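Local coordinates for peptidase S9 prolyl oligopeptidase catalytic domain-containing protein (Pyrococcus horikoshii, PDB 4HXF), which probably cleaves peptides as a serine protease of the prolyl oligopeptidase family, its subunits assembling into a self-compartmentalizing hexamer, at residues 65-70 against 113-118; 72-77 against 87-92; 108-113 against 175-180; 117-122 against 154-159. All coordinates share one frame; numbering follows the deposited sequence. Where two conformers were deposited one is given.

Contact 1 (65-70 against 113-118); sequences RISPDG and QDSRRL
S115 reaches across to the turn S67-P68-D69-G70 and is the centre of this small contact. Its CB lies against the carboxylate of D69, 3.4 Å from D69 OD2, and also touches S67 CB. One bond further, OG stands anti to the carbonyl carbon (chi1 -56°), which brings it to the amide of D69. There it accepts a hydrogen bond, D69 N to S115 OG 3.0 Å, bent to 147° at the hydrogen. The same OG rests on the proline ring, 3.3 Å from P68 CD, while P68 CB lies 3.9 Å from Q113 O. The turn is of type I, closed by G70 N to S67 O at 2.8 Å. Within it the hydroxyl of S67 donates to D69 OD1, which also accepts from the amide of K71, so that the carboxylate beside S115 is fixed in rotation. The partner loop is braced by D114: its OD1 accepts from the amide of R116, an Asx turn, and from that of R117 as well, and its OD2 takes NE and NH2 of R117 in a side-on salt bridge, NE to OD2 2.9 Å. S115 O in turn accepts from the ammonium of K72, a second tie, to the start of strand 72-77. Each loop links the first two strands of a beta-propeller blade, 62-66 to 72-77 and 106-111 to 117-124, so the contact joins neighbouring blades at their loop ends. The indole of W111, on strand 106-111, packs against S67 and P68, and R116 reaches D337 of the second subunit.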
loop_
_atom_site.group_PDB
_atom_site.type_symbol
_atom_site.label_atom_id
_atom_site.label_comp_id
_atom_site.label_asym_id
_atom_site.label_seq_id
_atom_site.Cartn_x
_atom_site.Cartn_y
_atom_site.Cartn_z
ATOM N N ARG A 65 11.464 34.580 1.336
ATOM C CA ARG A 65 12.440 35.564 0.853
ATOM C C ARG A 65 11.767 36.415 -0.114
ATOM O O ARG A 65 11.315 35.935 -1.224
ATOM C CB ARG A 65 13.590 34.818 0.116
ATOM C CG ARG A 65 14.290 33.757 1.045
ATOM C CD ARG A 65 15.086 34.509 2.147
ATOM N NE ARG A 65 15.822 33.554 2.973
ATOM C CZ ARG A 65 15.366 32.990 4.135
ATOM N NH1 ARG A 65 14.171 33.336 4.660
ATOM N NH2 ARG A 65 16.126 32.156 4.816
ATOM N N ILE A 66 11.512 37.662 0.213
ATOM C CA ILE A 66 10.856 38.579 -0.673
ATOM C C ILE A 66 11.805 39.136 -1.739
ATOM O O ILE A 66 12.920 39.601 -1.445
ATOM C CB ILE A 66 10.209 39.750 0.106
ATOM C CG1 ILE A 66 9.274 39.150 1.180
ATOM C CG2 ILE A 66 9.550 40.762 -0.862
ATOM C CD1 ILE A 66 8.733 40.271 2.156
ATOM N N SER A 67 11.415 39.125 -3.001
ATOM C CA SER A 67 12.344 39.610 -4.045
ATOM C C SER A 67 12.588 41.143 -3.869
ATOM O O SER A 67 11.731 41.884 -3.365
ATOM C CB SER A 67 11.789 39.323 -5.449
ATOM O OG SER A 67 10.606 40.124 -5.675
ATOM N N PRO A 68 13.775 41.620 -4.292
ATOM C CA PRO A 68 14.146 43.029 -4.123
ATOM C C PRO A 68 13.109 43.972 -4.689
ATOM O O PRO A 68 12.869 45.050 -4.057
ATOM C CB PRO A 68 15.481 43.112 -4.860
ATOM C CG PRO A 68 16.076 41.828 -4.594
ATOM C CD PRO A 68 14.955 40.778 -4.627
ATOM N N ASP A 69 12.471 43.601 -5.806
ATOM C CA ASP A 69 11.459 44.421 -6.481
ATOM C C ASP A 69 10.098 44.388 -5.809
ATOM O O ASP A 69 9.192 45.109 -6.214
ATOM C CB ASP A 69 11.417 44.172 -8.020
ATOM C CG ASP A 69 10.883 42.735 -8.357
ATOM O OD1 ASP A 69 10.468 41.998 -7.396
ATOM O OD2 ASP A 69 10.903 42.439 -9.571
ATOM N N GLY A 70 9.963 43.610 -4.763
ATOM C CA GLY A 70 8.732 43.377 -4.048
ATOM C C GLY A 70 7.597 42.667 -4.733
ATOM O O GLY A 70 6.489 42.695 -4.223
ATOM N N GLN A 113 19.965 40.901 -6.565
ATOM C CA GLN A 113 19.380 42.226 -6.797
ATOM C C GLN A 113 18.462 42.281 -8.035
ATOM O O GLN A 113 17.595 43.161 -8.117
ATOM C CB GLN A 113 20.529 43.237 -6.908
ATOM C CG GLN A 113 21.371 43.108 -8.200
ATOM C CD GLN A 113 22.674 44.006 -8.197
ATOM O OE1 GLN A 113 22.847 44.902 -7.332
ATOM N NE2 GLN A 113 23.555 43.762 -9.156
ATOM N N ASP A 114 18.632 41.385 -9.010
ATOM C CA ASP A 114 17.770 41.336 -10.204
ATOM C C ASP A 114 16.380 40.757 -10.058
ATOM O O ASP A 114 15.606 40.770 -11.014
ATOM C CB ASP A 114 18.509 40.617 -11.339
ATOM C CG ASP A 114 18.747 39.109 -11.102
ATOM O OD1 ASP A 114 18.234 38.451 -10.179
ATOM O OD2 ASP A 114 19.520 38.577 -11.924
ATOM N N SER A 115 16.071 40.247 -8.861
ATOM C CA SER A 115 14.775 39.582 -8.615
ATOM C C SER A 115 14.479 38.443 -9.588
ATOM O O SER A 115 13.310 38.119 -9.834
ATOM C CB SER A 115 13.620 40.566 -8.594
ATOM O OG SER A 115 13.788 41.647 -7.623
ATOM N N ARG A 116 15.544 37.814 -10.033
ATOM C CA ARG A 116 15.461 36.672 -11.006
ATOM C C ARG A 116 16.245 35.488 -10.530
ATOM O O ARG A 116 15.740 34.370 -10.487
ATOM C CB ARG A 116 15.919 37.118 -12.376
ATOM C CG ARG A 116 15.863 35.951 -13.352
ATOM C CD ARG A 116 16.018 36.380 -14.779
ATOM N NE ARG A 116 15.951 35.137 -15.633
ATOM C CZ ARG A 116 15.938 35.103 -16.949
ATOM N NH1 ARG A 116 15.952 36.203 -17.645
ATOM N NH2 ARG A 116 15.929 33.931 -17.615
ATOM N N ARG A 117 17.497 35.665 -10.089
ATOM C CA ARG A 117 18.300 34.607 -9.628
ATOM C C ARG A 117 18.308 34.449 -8.107
ATOM O O ARG A 117 18.191 35.451 -7.376
ATOM C CB ARG A 117 19.766 34.781 -10.109
ATOM C CG ARG A 117 19.984 34.634 -11.603
ATOM C CD ARG A 117 21.408 35.065 -11.964
ATOM N NE ARG A 117 21.527 36.501 -11.828
ATOM C CZ ARG A 117 22.685 37.182 -11.832
ATOM N NH1 ARG A 117 23.824 36.554 -11.970
ATOM N NH2 ARG A 117 22.707 38.492 -11.821
ATOM N N LEU A 118 18.357 33.201 -7.686
ATOM C CA LEU A 118 18.551 32.834 -6.269
ATOM C C LEU A 118 19.970 32.288 -6.147
ATOM O O LEU A 118 20.500 31.647 -7.050
ATOM C CB LEU A 118 17.580 31.747 -5.812
ATOM C CG LEU A 118 16.176 32.192 -5.737
ATOM C CD1 LEU A 118 15.256 30.979 -5.401
ATOM C CD2 LEU A 118 15.982 33.206 -4.537
#

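Contact 2 (72-77 against 87-92); sequences KIAFMR and IWVADL
F75 and W88 face each other in an antiparallel beta hairpin, the two middle strands of a four-stranded propeller blade. W88 CB sits over one face of the F75 ring in a CH-pi contact, 3.5 Å from the ring centroid. CG of F75 stands between the backbone N and the carbonyl carbon (chi1 64°), which turns the ring toward the partner strand. Ring planes of F75 and W88 are only 9° apart but slid past each other, with little overlap. R77 adds a cation-pi contact: NH1 stands 3.5 Å over the centre of the indole, near W88 CE2, with the guanidinium turned almost upright to it (81°). This face of the sheet continues through A90 CB, at the edge of the F75 ring, to I73 CG2, which meets L92 CD2 at 3.7 Å. The other face carries K72, A74, M76, I87 and V89; there M76 SD rests on I87 CG1 at 3.6 Å. The backbone sets this register by pairing I73 with A90 and F75 with W88, each through two hydrogen bonds, W88 N to F75 O at 2.8 Å being nearly straight. Further out, E59 O takes R77 NH2 and Q86 OE1 takes W88 NE1, steadying the cation and the indole it covers. I58 of strand 54-59, in the preceding blade, packs on I73, F75 and R77. W88 also touches K99, a magnesium-binding residue, the side chain of W88 being about 8 Å from the bound magnesium ion. At the open end of the hairpin, L92 CD1 closes on K72 O at 3.4 Å.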
loop_
_atom_site.group_PDB
_atom_site.type_symbol
_atom_site.label_atom_id
_atom_site.label_comp_id
_atom_site.label_asym_id
_atom_site.label_seq_id
_atom_site.Cartn_x
_atom_site.Cartn_y
_atom_site.Cartn_z
ATOM N N LYS A 72 7.627 39.293 -5.865
ATOM C CA LYS A 72 7.583 37.854 -5.679
ATOM C C LYS A 72 8.154 37.442 -4.342
ATOM O O LYS A 72 8.894 38.185 -3.733
ATOM C CB LYS A 72 8.448 37.204 -6.738
ATOM C CG LYS A 72 7.932 37.460 -8.117
ATOM C CD LYS A 72 8.911 36.876 -9.118
ATOM C CE LYS A 72 10.136 37.750 -9.316
ATOM N NZ LYS A 72 10.753 37.387 -10.669
ATOM N N ILE A 73 7.786 36.282 -3.916
ATOM C CA ILE A 73 8.344 35.653 -2.734
ATOM C C ILE A 73 8.751 34.231 -3.079
ATOM O O ILE A 73 7.957 33.426 -3.667
ATOM C CB ILE A 73 7.383 35.731 -1.541
ATOM C CG1 ILE A 73 7.964 35.176 -0.293
ATOM C CG2 ILE A 73 6.034 35.085 -1.873
ATOM C CD1 ILE A 73 7.104 35.679 0.931
ATOM N N ALA A 74 10.016 33.914 -2.730
ATOM C CA ALA A 74 10.511 32.559 -2.777
ATOM C C ALA A 74 10.318 31.948 -1.400
ATOM O O ALA A 74 10.351 32.640 -0.387
ATOM C CB ALA A 74 11.973 32.488 -3.200
ATOM N N PHE A 75 10.141 30.653 -1.400
ATOM C CA PHE A 75 10.039 29.883 -0.185
ATOM C C PHE A 75 10.333 28.474 -0.340
ATOM O O PHE A 75 10.399 28.003 -1.482
ATOM C CB PHE A 75 8.623 30.079 0.444
ATOM C CG PHE A 75 7.465 29.570 -0.379
ATOM C CD1 PHE A 75 6.867 30.367 -1.330
ATOM C CD2 PHE A 75 6.979 28.271 -0.227
ATOM C CE1 PHE A 75 5.796 29.881 -2.089
ATOM C CE2 PHE A 75 5.954 27.801 -0.987
ATOM C CZ PHE A 75 5.331 28.591 -1.905
ATOM N N MET A 76 10.506 27.750 0.782
ATOM C CA MET A 76 10.730 26.331 0.788
ATOM C C MET A 76 9.573 25.552 1.368
ATOM O O MET A 76 8.948 26.006 2.372
ATOM C CB MET A 76 12.014 26.026 1.609
ATOM C CG MET A 76 13.232 26.802 1.133
ATOM S SD MET A 76 14.322 25.747 0.181
ATOM C CE MET A 76 14.364 24.182 1.011
ATOM N N ARG A 77 9.375 24.340 0.845
ATOM C CA ARG A 77 8.501 23.346 1.433
ATOM C C ARG A 77 9.324 22.040 1.557
ATOM O O ARG A 77 10.240 21.831 0.794
ATOM C CB ARG A 77 7.289 23.045 0.591
ATOM C CG ARG A 77 6.297 24.129 0.390
ATOM C CD ARG A 77 4.859 23.561 0.120
ATOM N NE ARG A 77 3.887 24.587 0.411
ATOM C CZ ARG A 77 3.296 25.375 -0.472
ATOM N NH1 ARG A 77 3.526 25.259 -1.804
ATOM N NH2 ARG A 77 2.444 26.236 -0.078
ATOM N N ILE A 87 12.044 24.347 -3.662
ATOM C CA ILE A 87 11.991 25.787 -3.732
ATOM C C ILE A 87 10.854 26.217 -4.657
ATOM O O ILE A 87 10.712 25.721 -5.785
ATOM C CB ILE A 87 13.285 26.372 -4.297
ATOM C CG1 ILE A 87 14.514 25.964 -3.421
ATOM C CG2 ILE A 87 13.204 27.890 -4.525
ATOM C CD1 ILE A 87 15.826 26.272 -4.131
ATOM N N TRP A 88 10.016 27.116 -4.135
ATOM C CA TRP A 88 8.895 27.649 -4.819
ATOM C C TRP A 88 9.008 29.157 -4.948
ATOM O O TRP A 88 9.686 29.788 -4.177
ATOM C CB TRP A 88 7.607 27.422 -4.025
ATOM C CG TRP A 88 7.134 26.033 -3.940
ATOM C CD1 TRP A 88 7.726 24.974 -3.239
ATOM C CD2 TRP A 88 5.942 25.450 -4.607
ATOM N NE1 TRP A 88 6.901 23.876 -3.380
ATOM C CE2 TRP A 88 5.856 24.117 -4.185
ATOM C CE3 TRP A 88 4.966 25.943 -5.442
ATOM C CZ2 TRP A 88 4.823 23.284 -4.618
ATOM C CZ3 TRP A 88 3.935 25.150 -5.890
ATOM C CH2 TRP A 88 3.841 23.813 -5.444
ATOM N N VAL A 89 8.351 29.718 -5.962
ATOM C CA VAL A 89 8.202 31.170 -6.151
ATOM C C VAL A 89 6.715 31.488 -6.350
ATOM O O VAL A 89 6.012 30.836 -7.142
ATOM C CB VAL A 89 9.003 31.689 -7.362
ATOM C CG1 VAL A 89 8.730 33.160 -7.701
ATOM C CG2 VAL A 89 10.470 31.427 -7.205
ATOM N N ALA A 90 6.238 32.473 -5.650
ATOM C CA ALA A 90 4.850 32.974 -5.765
ATOM C C ALA A 90 4.838 34.424 -6.115
ATOM O O ALA A 90 5.667 35.189 -5.622
ATOM C CB ALA A 90 4.043 32.795 -4.427
ATOM N N ASP A 91 3.853 34.860 -6.888
ATOM C CA ASP A 91 3.572 36.255 -7.026
ATOM C C ASP A 91 2.946 36.793 -5.723
ATOM O O ASP A 91 2.065 36.191 -5.167
ATOM C CB ASP A 91 2.684 36.554 -8.233
ATOM C CG ASP A 91 1.302 36.311 -8.019
ATOM O OD1 ASP A 91 0.997 35.107 -7.972
ATOM O OD2 ASP A 91 0.491 37.302 -8.012
ATOM N N LEU A 92 3.433 37.907 -5.276
ATOM C CA LEU A 92 2.997 38.449 -3.939
ATOM C C LEU A 92 1.576 39.005 -4.029
ATOM O O LEU A 92 0.848 38.925 -3.027
ATOM C CB LEU A 92 4.026 39.490 -3.413
ATOM C CG LEU A 92 5.031 38.835 -2.496
ATOM C CD1 LEU A 92 6.236 39.739 -2.255
ATOM C CD2 LEU A 92 4.380 38.376 -1.177
#

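Contact 3 (108-113 against 175-180); sequences SIEWNQ and SGIWHG
The indole of W178 takes the amide of N112 on one face, ND2 standing 3.2 Å above the plane toward the rim of the ring. The amide is nearly upright to the indole, the planes 81° apart, and N112 CB adds a CH-pi contact over the five-membered ring, near W178 CE2. At the indole edge, almost in its plane, lies E110 O, which accepts from W178 NE1 at 3.1 Å; the bond is bent, and the N-H comes from above the carbonyl plane. N112 N is also close to NE1, but both are donors. The carboxylate of E110 turns to the backbone of the same tryptophan: W178 N donates to E110 OE1 at 2.9 Å, on the syn side but well out of the carboxylate plane. With CG anti to the backbone N (chi1 179°) and the chain extended, E110 spans the gap between the strands. W178 is thus gripped at both its amide and its indole N-H by one residue. Strands 106-111 and 175-179 are the first strands of successive blades in a seven-bladed propeller, as in the prolyl oligopeptidase family. Over 108-111 and 175-179 they run almost parallel, 8° apart, the axes approaching to 7.8 Å, so side chains and water join them in place of sheet pairing. One water donates to E110 OE1 and to G176 O; another accepts from the backbone N of Q113 and donates to G180 O. N112 OD1 accepts from the amide of D114, which helps to hold its amide group over the ring. The Q113 side chain lies along G180, NE2 3.6 Å from G180 CA.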
loop_
_atom_site.group_PDB
_atom_site.type_symbol
_atom_site.label_atom_id
_atom_site.label_comp_id
_atom_site.label_asym_id
_atom_site.label_seq_id
_atom_site.Cartn_x
_atom_site.Cartn_y
_atom_site.Cartn_z
ATOM N N SER A 108 20.220 27.378 2.561
ATOM C CA SER A 108 19.959 28.840 2.476
ATOM C C SER A 108 19.523 29.172 1.065
ATOM O O SER A 108 20.040 28.593 0.133
ATOM C CB SER A 108 21.095 29.796 2.837
ATOM O OG SER A 108 22.325 29.695 2.061
ATOM N N ILE A 109 18.676 30.203 0.963
ATOM C CA ILE A 109 18.289 30.812 -0.319
ATOM C C ILE A 109 18.298 32.319 -0.188
ATOM O O ILE A 109 17.833 32.826 0.811
ATOM C CB ILE A 109 16.920 30.351 -0.951
ATOM C CG1 ILE A 109 15.786 30.343 0.099
ATOM C CG2 ILE A 109 17.090 28.900 -1.519
ATOM C CD1 ILE A 109 14.411 30.142 -0.563
ATOM N N GLU A 110 18.822 33.013 -1.175
ATOM C CA GLU A 110 18.890 34.485 -1.187
ATOM C C GLU A 110 18.705 35.030 -2.588
ATOM O O GLU A 110 19.419 34.580 -3.548
ATOM C CB GLU A 110 20.312 34.965 -0.674
ATOM C CG GLU A 110 20.580 36.416 -0.637
ATOM C CD GLU A 110 22.090 36.915 -0.448
ATOM O OE1 GLU A 110 23.013 36.200 -0.451
ATOM O OE2 GLU A 110 22.252 38.129 -0.407
ATOM N N TRP A 111 17.852 36.062 -2.733
ATOM C CA TRP A 111 17.758 36.721 -4.060
ATOM C C TRP A 111 18.923 37.534 -4.422
ATOM O O TRP A 111 19.454 38.325 -3.592
ATOM C CB TRP A 111 16.563 37.655 -4.067
ATOM C CG TRP A 111 15.240 36.983 -4.071
ATOM C CD1 TRP A 111 14.373 36.830 -3.026
ATOM C CD2 TRP A 111 14.571 36.411 -5.242
ATOM N NE1 TRP A 111 13.205 36.203 -3.448
ATOM C CE2 TRP A 111 13.261 35.981 -4.795
ATOM C CE3 TRP A 111 14.923 36.231 -6.557
ATOM C CZ2 TRP A 111 12.355 35.342 -5.635
ATOM C CZ3 TRP A 111 13.992 35.622 -7.415
ATOM C CH2 TRP A 111 12.738 35.212 -7.005
ATOM N N ASN A 112 19.275 37.497 -5.710
ATOM C CA ASN A 112 20.075 38.528 -6.354
ATOM C C ASN A 112 19.251 39.801 -6.454
ATOM O O ASN A 112 17.981 39.774 -6.499
ATOM C CB ASN A 112 20.478 37.996 -7.708
ATOM C CG ASN A 112 21.457 38.923 -8.483
ATOM O OD1 ASN A 112 21.034 39.815 -9.237
ATOM N ND2 ASN A 112 22.751 38.754 -8.212
ATOM N N GLN A 113 19.965 40.901 -6.565
ATOM C CA GLN A 113 19.380 42.226 -6.797
ATOM C C GLN A 113 18.462 42.281 -8.035
ATOM O O GLN A 113 17.595 43.161 -8.117
ATOM C CB GLN A 113 20.529 43.237 -6.908
ATOM C CG GLN A 113 21.371 43.108 -8.200
ATOM C CD GLN A 113 22.674 44.006 -8.197
ATOM O OE1 GLN A 113 22.847 44.902 -7.332
ATOM N NE2 GLN A 113 23.555 43.762 -9.156
ATOM N N SER A 175 30.331 29.353 3.470
ATOM C CA SER A 175 29.107 30.124 3.298
ATOM C C SER A 175 29.255 31.106 2.116
ATOM O O SER A 175 30.348 31.369 1.626
ATOM C CB SER A 175 28.682 30.853 4.588
ATOM O OG SER A 175 29.631 31.784 4.883
ATOM N N GLY A 176 28.155 31.664 1.638
ATOM C CA GLY A 176 28.144 32.565 0.489
ATOM C C GLY A 176 27.016 33.508 0.521
ATOM O O GLY A 176 25.960 33.134 0.913
ATOM N N ILE A 177 27.280 34.729 0.083
ATOM C CA ILE A 177 26.293 35.769 -0.114
ATOM C C ILE A 177 26.454 36.420 -1.479
ATOM O O ILE A 177 27.560 36.508 -2.027
ATOM C CB ILE A 177 26.292 36.837 0.997
ATOM C CG1 ILE A 177 27.644 37.540 1.054
ATOM C CG2 ILE A 177 25.995 36.189 2.366
ATOM C CD1 ILE A 177 27.614 38.857 1.785
ATOM N N TRP A 178 25.384 36.995 -1.978
ATOM C CA TRP A 178 25.522 37.906 -3.091
ATOM C C TRP A 178 26.219 39.219 -2.748
ATOM O O TRP A 178 26.001 39.797 -1.709
ATOM C CB TRP A 178 24.173 38.264 -3.693
ATOM C CG TRP A 178 23.451 37.163 -4.465
ATOM C CD1 TRP A 178 22.312 36.517 -4.098
ATOM C CD2 TRP A 178 23.817 36.646 -5.755
ATOM N NE1 TRP A 178 21.887 35.695 -5.033
ATOM C CE2 TRP A 178 22.756 35.669 -6.072
ATOM C CE3 TRP A 178 24.895 36.806 -6.615
ATOM C CZ2 TRP A 178 22.782 34.932 -7.201
ATOM C CZ3 TRP A 178 24.888 36.096 -7.821
ATOM C CH2 TRP A 178 23.860 35.148 -8.082
ATOM N N HIS A 179 27.006 39.706 -3.707
ATOM C CA HIS A 179 27.545 41.049 -3.659
ATOM C C HIS A 179 27.410 41.588 -5.066
ATOM O O HIS A 179 28.282 41.419 -5.941
ATOM C CB HIS A 179 28.988 41.044 -3.157
ATOM C CG HIS A 179 29.584 42.450 -3.064
ATOM N ND1 HIS A 179 29.080 43.393 -2.260
ATOM C CD2 HIS A 179 30.733 43.019 -3.692
ATOM C CE1 HIS A 179 29.776 44.549 -2.437
ATOM N NE2 HIS A 179 30.804 44.307 -3.297
ATOM N N GLY A 180 26.257 42.196 -5.304
ATOM C CA GLY A 180 25.901 42.635 -6.668
ATOM C C GLY A 180 25.793 41.373 -7.529
ATOM O O GLY A 180 25.055 40.423 -7.146
HETATM O O HOH W 1 23.211 33.780 0.663
HETATM O O HOH W 2 23.989 39.806 0.165
HETATM O O HOH W 3 22.706 40.906 -5.802
#

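Contact 4 (117-122 against 154-159); sequences RLLAVG and FWVIDT
L118 and I157, and then A120 and W155, form the hydrogen-bonded pairs of this antiparallel contact. Each pair closes two backbone bonds, L118 N to I157 O at 2.8 Å and A120 N to W155 O at 2.9 Å among them. Weaker CA-H...O approaches alternate with these bonds along the strands, the closest from R117 CA to I157 O at 3.1 Å. Apolar packing divides between two faces. On one, A120 CB meets I157 CD1 at 3.8 Å, and L118 CD1 crosses T159 CG2 at about a right angle, 3.6 Å away. The methyl of T159 is anti to the carbonyl carbon, while its OG1, between the backbone N and the carbonyl carbon (chi1 63°), bonds to R116 O. Strands 117-124 and 151-158 are the two middle strands of a propeller blade, and this face meets strand 97-102 of the preceding blade through W155 and I157. On the other face V121 and F154 lie side by side, V121 CG2 3.8 Å from F154 CD2, with V121 CG1 over the phenyl face; the F154 ring also stacks with F168. L119 and V156 share this side, where W178 of the next blade packs on both and R117 lays CD on V156 CG1, 3.8 Å apart. The charged interaction lies beyond: R117 bends at chi3 (-71°), which takes its guanidinium away from strand 151-158 and lets NH2 form a salt bridge with D181.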
loop_
_atom_site.group_PDB
_atom_site.type_symbol
_atom_site.label_atom_id
_atom_site.label_comp_id
_atom_site.label_asym_id
_atom_site.label_seq_id
_atom_site.Cartn_x
_atom_site.Cartn_y
_atom_site.Cartn_z
ATOM N N ARG A 117 17.497 35.665 -10.089
ATOM C CA ARG A 117 18.300 34.607 -9.628
ATOM C C ARG A 117 18.308 34.449 -8.107
ATOM O O ARG A 117 18.191 35.451 -7.376
ATOM C CB ARG A 117 19.766 34.781 -10.109
ATOM C CG ARG A 117 19.984 34.634 -11.603
ATOM C CD ARG A 117 21.408 35.065 -11.964
ATOM N NE ARG A 117 21.527 36.501 -11.828
ATOM C CZ ARG A 117 22.685 37.182 -11.832
ATOM N NH1 ARG A 117 23.824 36.554 -11.970
ATOM N NH2 ARG A 117 22.707 38.492 -11.821
ATOM N N LEU A 118 18.357 33.201 -7.686
ATOM C CA LEU A 118 18.551 32.834 -6.269
ATOM C C LEU A 118 19.970 32.288 -6.147
ATOM O O LEU A 118 20.500 31.647 -7.050
ATOM C CB LEU A 118 17.580 31.747 -5.812
ATOM C CG LEU A 118 16.176 32.192 -5.737
ATOM C CD1 LEU A 118 15.256 30.979 -5.401
ATOM C CD2 LEU A 118 15.982 33.206 -4.537
ATOM N N LEU A 119 20.640 32.572 -5.032
ATOM C CA LEU A 119 21.763 31.759 -4.602
ATOM C C LEU A 119 21.315 30.776 -3.590
ATOM O O LEU A 119 20.750 31.186 -2.560
ATOM C CB LEU A 119 22.849 32.645 -4.001
ATOM C CG LEU A 119 24.082 31.956 -3.345
ATOM C CD1 LEU A 119 24.826 31.070 -4.375
ATOM C CD2 LEU A 119 24.998 32.940 -2.578
ATOM N N ALA A 120 21.538 29.486 -3.809
ATOM C CA ALA A 120 21.245 28.438 -2.808
ATOM C C ALA A 120 22.565 27.871 -2.359
ATOM O O ALA A 120 23.430 27.478 -3.172
ATOM C CB ALA A 120 20.374 27.361 -3.410
ATOM N N VAL A 121 22.719 27.627 -1.070
ATOM C CA VAL A 121 23.883 27.015 -0.483
ATOM C C VAL A 121 23.423 25.786 0.232
ATOM O O VAL A 121 22.419 25.802 0.938
ATOM C CB VAL A 121 24.601 27.987 0.438
ATOM C CG1 VAL A 121 25.884 27.288 1.067
ATOM C CG2 VAL A 121 24.895 29.326 -0.232
ATOM N N GLY A 122 24.094 24.688 -0.054
ATOM C CA GLY A 122 23.742 23.400 0.496
ATOM C C GLY A 122 24.955 22.558 0.724
ATOM O O GLY A 122 26.053 23.038 0.963
ATOM N N PHE A 154 27.218 25.347 -3.884
ATOM C CA PHE A 154 26.707 26.644 -4.189
ATOM C C PHE A 154 26.044 26.597 -5.558
ATOM O O PHE A 154 26.670 26.059 -6.519
ATOM C CB PHE A 154 27.800 27.704 -4.259
ATOM C CG PHE A 154 28.521 27.929 -2.934
ATOM C CD1 PHE A 154 29.508 27.043 -2.499
ATOM C CD2 PHE A 154 28.163 28.961 -2.147
ATOM C CE1 PHE A 154 30.129 27.249 -1.287
ATOM C CE2 PHE A 154 28.814 29.168 -0.918
ATOM C CZ PHE A 154 29.761 28.273 -0.490
ATOM N N TRP A 155 24.757 26.980 -5.609
ATOM C CA TRP A 155 24.023 26.941 -6.857
ATOM C C TRP A 155 23.460 28.297 -7.159
ATOM O O TRP A 155 22.754 28.874 -6.322
ATOM C CB TRP A 155 22.834 25.979 -6.767
ATOM C CG TRP A 155 23.123 24.504 -6.502
ATOM C CD1 TRP A 155 24.255 23.812 -6.682
ATOM C CD2 TRP A 155 22.119 23.467 -6.182
ATOM N NE1 TRP A 155 24.091 22.483 -6.329
ATOM C CE2 TRP A 155 22.848 22.216 -6.059
ATOM C CE3 TRP A 155 20.741 23.465 -5.947
ATOM C CZ2 TRP A 155 22.202 20.994 -5.681
ATOM C CZ3 TRP A 155 20.111 22.241 -5.575
ATOM C CH2 TRP A 155 20.832 21.042 -5.455
ATOM N N VAL A 156 23.628 28.788 -8.355
ATOM C CA VAL A 156 22.880 29.965 -8.812
ATOM C C VAL A 156 21.707 29.432 -9.654
ATOM O O VAL A 156 21.874 28.715 -10.660
ATOM C CB VAL A 156 23.717 30.853 -9.659
ATOM C CG1 VAL A 156 22.912 32.034 -10.193
ATOM C CG2 VAL A 156 25.011 31.303 -8.856
ATOM N N ILE A 157 20.511 29.790 -9.226
ATOM C CA ILE A 157 19.261 29.315 -9.813
ATOM C C ILE A 157 18.537 30.431 -10.512
ATOM O O ILE A 157 18.238 31.500 -9.939
ATOM C CB ILE A 157 18.336 28.695 -8.745
ATOM C CG1 ILE A 157 19.000 27.549 -7.973
ATOM C CG2 ILE A 157 16.994 28.143 -9.341
ATOM C CD1 ILE A 157 18.341 27.316 -6.629
ATOM N N ASP A 158 18.216 30.216 -11.793
ATOM C CA ASP A 158 17.343 31.089 -12.547
ATOM C C ASP A 158 15.897 30.710 -12.221
ATOM O O ASP A 158 15.480 29.594 -12.543
ATOM C CB ASP A 158 17.567 31.004 -14.035
ATOM C CG ASP A 158 16.548 31.763 -14.798
ATOM O OD1 ASP A 158 15.923 32.716 -14.213
ATOM O OD2 ASP A 158 16.344 31.512 -16.030
ATOM N N THR A 159 15.180 31.623 -11.517
ATOM C CA THR A 159 13.780 31.266 -11.139
ATOM C C THR A 159 12.799 31.346 -12.351
ATOM O O THR A 159 11.688 30.769 -12.239
ATOM C CB THR A 159 13.237 32.114 -9.963
ATOM O OG1 THR A 159 13.198 33.461 -10.405
ATOM C CG2 THR A 159 14.038 31.946 -8.667
#

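How the contacts relate
Contacts 2 and 4 each pair the middle strands inside one propeller blade, whereas contacts 1 and 3 join a blade to the next. Contact 4 falls within the chain between the two segments of contact 3, their centres about 8 Å apart, and E110 O takes L119 N at 2.8 Å. Contacts 2 and 4 face each other across the blade boundary, I87 CD1 3.7 Å from I157 CD1. K72 of contact 2 and W111 of contact 3 reach into contact 1, whose own R116 reaches D158 and T159 of contact 4. K99 and E162 bind one magnesium ion; K99 lies beside contact 2, and the side chain of E162 is about 6 Å from that of T159 in contact 4. The inhibitor pocket, with S466 and H578, belongs to the hydrolase domain.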